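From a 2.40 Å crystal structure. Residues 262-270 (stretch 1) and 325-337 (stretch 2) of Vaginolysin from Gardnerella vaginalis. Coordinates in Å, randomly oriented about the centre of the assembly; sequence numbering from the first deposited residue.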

# COMPACT_ATOMS: atom_id res chain seq x y z
N GLY A 262 -15.08 25.49 -34.00
CA GLY A 262 -15.45 26.08 -32.73
C GLY A 262 -14.30 26.71 -31.98
O GLY A 262 -13.58 27.55 -32.52
N ARG A 263 -14.12 26.31 -30.72
CA ARG A 263 -13.17 26.94 -29.82
C ARG A 263 -12.39 25.87 -29.08
O ARG A 263 -12.99 24.93 -28.55
CB ARG A 263 -13.91 27.86 -28.84
CG ARG A 263 -13.06 28.95 -28.22
CD ARG A 263 -13.95 30.08 -27.73
NE ARG A 263 -13.30 30.91 -26.72
CZ ARG A 263 -13.31 30.64 -25.41
NH1 ARG A 263 -13.93 29.57 -24.94
NH2 ARG A 263 -12.69 31.46 -24.57
N SER A 264 -11.07 26.00 -29.07
CA SER A 264 -10.19 25.01 -28.46
C SER A 264 -9.17 25.70 -27.58
O SER A 264 -8.66 26.77 -27.93
CB SER A 264 -9.47 24.19 -29.54
OG SER A 264 -8.42 23.42 -28.99
N MET A 265 -8.87 25.09 -26.43
CA MET A 265 -7.87 25.65 -25.53
C MET A 265 -7.27 24.54 -24.67
O MET A 265 -7.90 23.51 -24.43
CB MET A 265 -8.46 26.74 -24.63
CG MET A 265 -9.59 26.27 -23.73
SD MET A 265 -10.07 27.53 -22.54
CE MET A 265 -11.20 26.60 -21.53
N TYR A 266 -6.05 24.78 -24.21
CA TYR A 266 -5.35 23.91 -23.28
C TYR A 266 -5.26 24.60 -21.92
O TYR A 266 -4.95 25.79 -21.84
CB TYR A 266 -3.95 23.57 -23.78
CG TYR A 266 -3.92 22.43 -24.78
CD1 TYR A 266 -3.74 21.12 -24.36
CD2 TYR A 266 -4.07 22.66 -26.14
CE1 TYR A 266 -3.71 20.08 -25.26
CE2 TYR A 266 -4.04 21.62 -27.05
CZ TYR A 266 -3.86 20.33 -26.60
OH TYR A 266 -3.83 19.29 -27.50
N VAL A 267 -5.52 23.84 -20.86
CA VAL A 267 -5.56 24.38 -19.50
C VAL A 267 -4.64 23.56 -18.62
O VAL A 267 -4.68 22.32 -18.64
CB VAL A 267 -6.99 24.39 -18.93
CG1 VAL A 267 -7.01 25.07 -17.57
CG2 VAL A 267 -7.94 25.09 -19.89
N LYS A 268 -3.81 24.24 -17.83
CA LYS A 268 -2.95 23.61 -16.84
C LYS A 268 -3.46 23.94 -15.45
O LYS A 268 -3.50 25.11 -15.06
CB LYS A 268 -1.50 24.08 -17.00
CG LYS A 268 -0.55 23.53 -15.93
CD LYS A 268 0.85 24.13 -16.04
CE LYS A 268 0.87 25.60 -15.64
NZ LYS A 268 2.23 26.21 -15.76
N PHE A 269 -3.87 22.91 -14.71
CA PHE A 269 -4.19 23.04 -13.29
C PHE A 269 -3.00 22.54 -12.49
O PHE A 269 -2.53 21.42 -12.71
CB PHE A 269 -5.43 22.22 -12.91
CG PHE A 269 -6.65 22.53 -13.73
CD1 PHE A 269 -7.62 23.38 -13.24
CD2 PHE A 269 -6.83 21.95 -14.97
CE1 PHE A 269 -8.75 23.67 -13.98
CE2 PHE A 269 -7.96 22.22 -15.71
CZ PHE A 269 -8.92 23.08 -15.22
N ASP A 270 -2.52 23.35 -11.55
CA ASP A 270 -1.51 22.89 -10.62
C ASP A 270 -1.74 23.51 -9.25
O ASP A 270 -2.33 24.58 -9.13
CB ASP A 270 -0.08 23.19 -11.12
CG ASP A 270 0.20 24.68 -11.26
OD1 ASP A 270 -0.54 25.50 -10.68
OD2 ASP A 270 1.18 25.03 -11.95
N ASN A 325 -7.66 31.08 -11.57
CA ASN A 325 -8.20 30.05 -10.69
C ASN A 325 -9.38 29.37 -11.37
O ASN A 325 -9.65 29.62 -12.55
CB ASN A 325 -8.62 30.66 -9.35
CG ASN A 325 -9.37 31.96 -9.52
OD1 ASN A 325 -10.43 32.00 -10.14
ND2 ASN A 325 -8.83 33.04 -8.96
N ILE A 326 -10.10 28.52 -10.64
CA ILE A 326 -11.24 27.82 -11.24
C ILE A 326 -12.24 28.81 -11.80
O ILE A 326 -12.92 28.52 -12.80
CB ILE A 326 -11.89 26.88 -10.20
CG1 ILE A 326 -10.88 25.82 -9.72
CG2 ILE A 326 -13.13 26.20 -10.78
CD1 ILE A 326 -10.33 24.92 -10.83
N ASP A 327 -12.36 29.99 -11.20
CA ASP A 327 -13.30 30.99 -11.71
C ASP A 327 -12.80 31.61 -13.01
O ASP A 327 -13.61 32.02 -13.85
CB ASP A 327 -13.56 32.07 -10.66
CG ASP A 327 -14.65 31.68 -9.68
OD1 ASP A 327 -15.56 30.92 -10.07
OD2 ASP A 327 -14.60 32.14 -8.52
N THR A 328 -11.48 31.70 -13.20
CA THR A 328 -10.95 32.07 -14.51
C THR A 328 -11.38 31.07 -15.56
O THR A 328 -11.86 31.44 -16.64
CB THR A 328 -9.42 32.17 -14.45
OG1 THR A 328 -9.04 33.30 -13.66
CG2 THR A 328 -8.82 32.30 -15.86
N LEU A 329 -11.22 29.78 -15.27
CA LEU A 329 -11.64 28.73 -16.19
C LEU A 329 -13.12 28.87 -16.54
O LEU A 329 -13.48 28.94 -17.72
CB LEU A 329 -11.36 27.36 -15.58
CG LEU A 329 -11.86 26.14 -16.34
CD1 LEU A 329 -10.97 25.83 -17.53
CD2 LEU A 329 -11.97 24.94 -15.41
N LYS A 330 -13.98 28.91 -15.53
CA LYS A 330 -15.42 28.87 -15.78
C LYS A 330 -15.90 30.08 -16.57
O LYS A 330 -16.93 30.00 -17.25
CB LYS A 330 -16.18 28.77 -14.46
CG LYS A 330 -15.78 27.55 -13.63
CD LYS A 330 -16.96 26.90 -12.94
CE LYS A 330 -17.87 26.19 -13.93
NZ LYS A 330 -18.73 25.17 -13.27
N ALA A 331 -15.17 31.20 -16.51
CA ALA A 331 -15.51 32.33 -17.37
C ALA A 331 -15.14 32.05 -18.82
O ALA A 331 -15.92 32.32 -19.73
CB ALA A 331 -14.81 33.60 -16.88
N LEU A 332 -13.94 31.50 -19.05
CA LEU A 332 -13.52 31.18 -20.41
C LEU A 332 -14.45 30.15 -21.05
O LEU A 332 -14.68 30.20 -22.27
CB LEU A 332 -12.08 30.66 -20.41
CG LEU A 332 -11.02 31.66 -19.94
CD1 LEU A 332 -9.67 30.96 -19.79
CD2 LEU A 332 -10.91 32.83 -20.91
N ILE A 333 -14.99 29.22 -20.27
CA ILE A 333 -15.93 28.25 -20.80
C ILE A 333 -17.19 28.95 -21.29
O ILE A 333 -17.62 28.79 -22.44
CB ILE A 333 -16.26 27.18 -19.75
CG1 ILE A 333 -14.99 26.47 -19.26
CG2 ILE A 333 -17.26 26.17 -20.30
CD1 ILE A 333 -14.08 25.97 -20.36
N GLN A 334 -17.82 29.74 -20.41
CA GLN A 334 -19.11 30.34 -20.71
C GLN A 334 -19.02 31.44 -21.76
O GLN A 334 -20.06 31.85 -22.28
CB GLN A 334 -19.73 30.90 -19.43
CG GLN A 334 -21.24 30.71 -19.35
CD GLN A 334 -21.65 29.25 -19.38
OE1 GLN A 334 -20.89 28.37 -18.96
NE2 GLN A 334 -22.84 28.98 -19.89
N GLU A 335 -17.82 31.93 -22.08
CA GLU A 335 -17.69 32.90 -23.17
C GLU A 335 -17.86 32.24 -24.53
O GLU A 335 -18.32 32.88 -25.48
CB GLU A 335 -16.34 33.61 -23.07
CG GLU A 335 -15.91 34.35 -24.35
CD GLU A 335 -15.43 35.76 -24.08
OE1 GLU A 335 -16.09 36.47 -23.28
OE2 GLU A 335 -14.42 36.17 -24.68
N GLY A 336 -17.50 30.96 -24.65
CA GLY A 336 -17.59 30.26 -25.92
C GLY A 336 -18.64 29.18 -25.94
O GLY A 336 -18.56 28.24 -26.74
N ALA A 337 -19.63 29.28 -25.05
CA ALA A 337 -20.71 28.30 -25.04
C ALA A 337 -21.63 28.44 -26.24
O ALA A 337 -22.29 27.47 -26.62
CB ALA A 337 -21.53 28.44 -23.75

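Helix 326-335 runs nearly antiparallel (163°) alongside strand 263-270, with the axes 10.4 Å apart at their closest, and 403 Å² is buried between them. Alternate strand residues serve the contact: Arg263, Met265 and Val267 point CB toward the helix and Phe269 tips its ring end in, while Ser264, Tyr266 and Lys268 are out of reach. Leu329 is the central bump. Leu329 CD1 packs against Val267 CG2 (3.9 Å) and Met265 CE (4.1 Å), and Leu329 CD2 meets Phe269 CZ at 3.6 Å. The Phe269 ring offers its edge here, also receiving Ile326 CD1 at CE1 (3.7 Å). Short, branched Val267 meets the leucine through CG2, whereas the long, unbranched Met265 side chain (p, t, t) reaches crosswise to the helix axis: Met265 SD lies 4.3 Å from Leu332 CB, and Met265 CE presses tightly on Ile333 CD1 (3.2 Å), the end of a side chain whose CB points away. At the far end the extended Arg263 (t, t, t) ends the apolar row with a polar contact. Arg263 NH1 donates to Leu332 O (2.8 Å), and Arg263 NH2 adds a weak bond to the same Leu332 O (3.3 Å). Gly336 N lies over one guanidinium face, 3.8 Å from Arg263 NH1; a CB on Gly336 would clash with Arg263 NH1 (2.7 Å), so glycine provides the hollow.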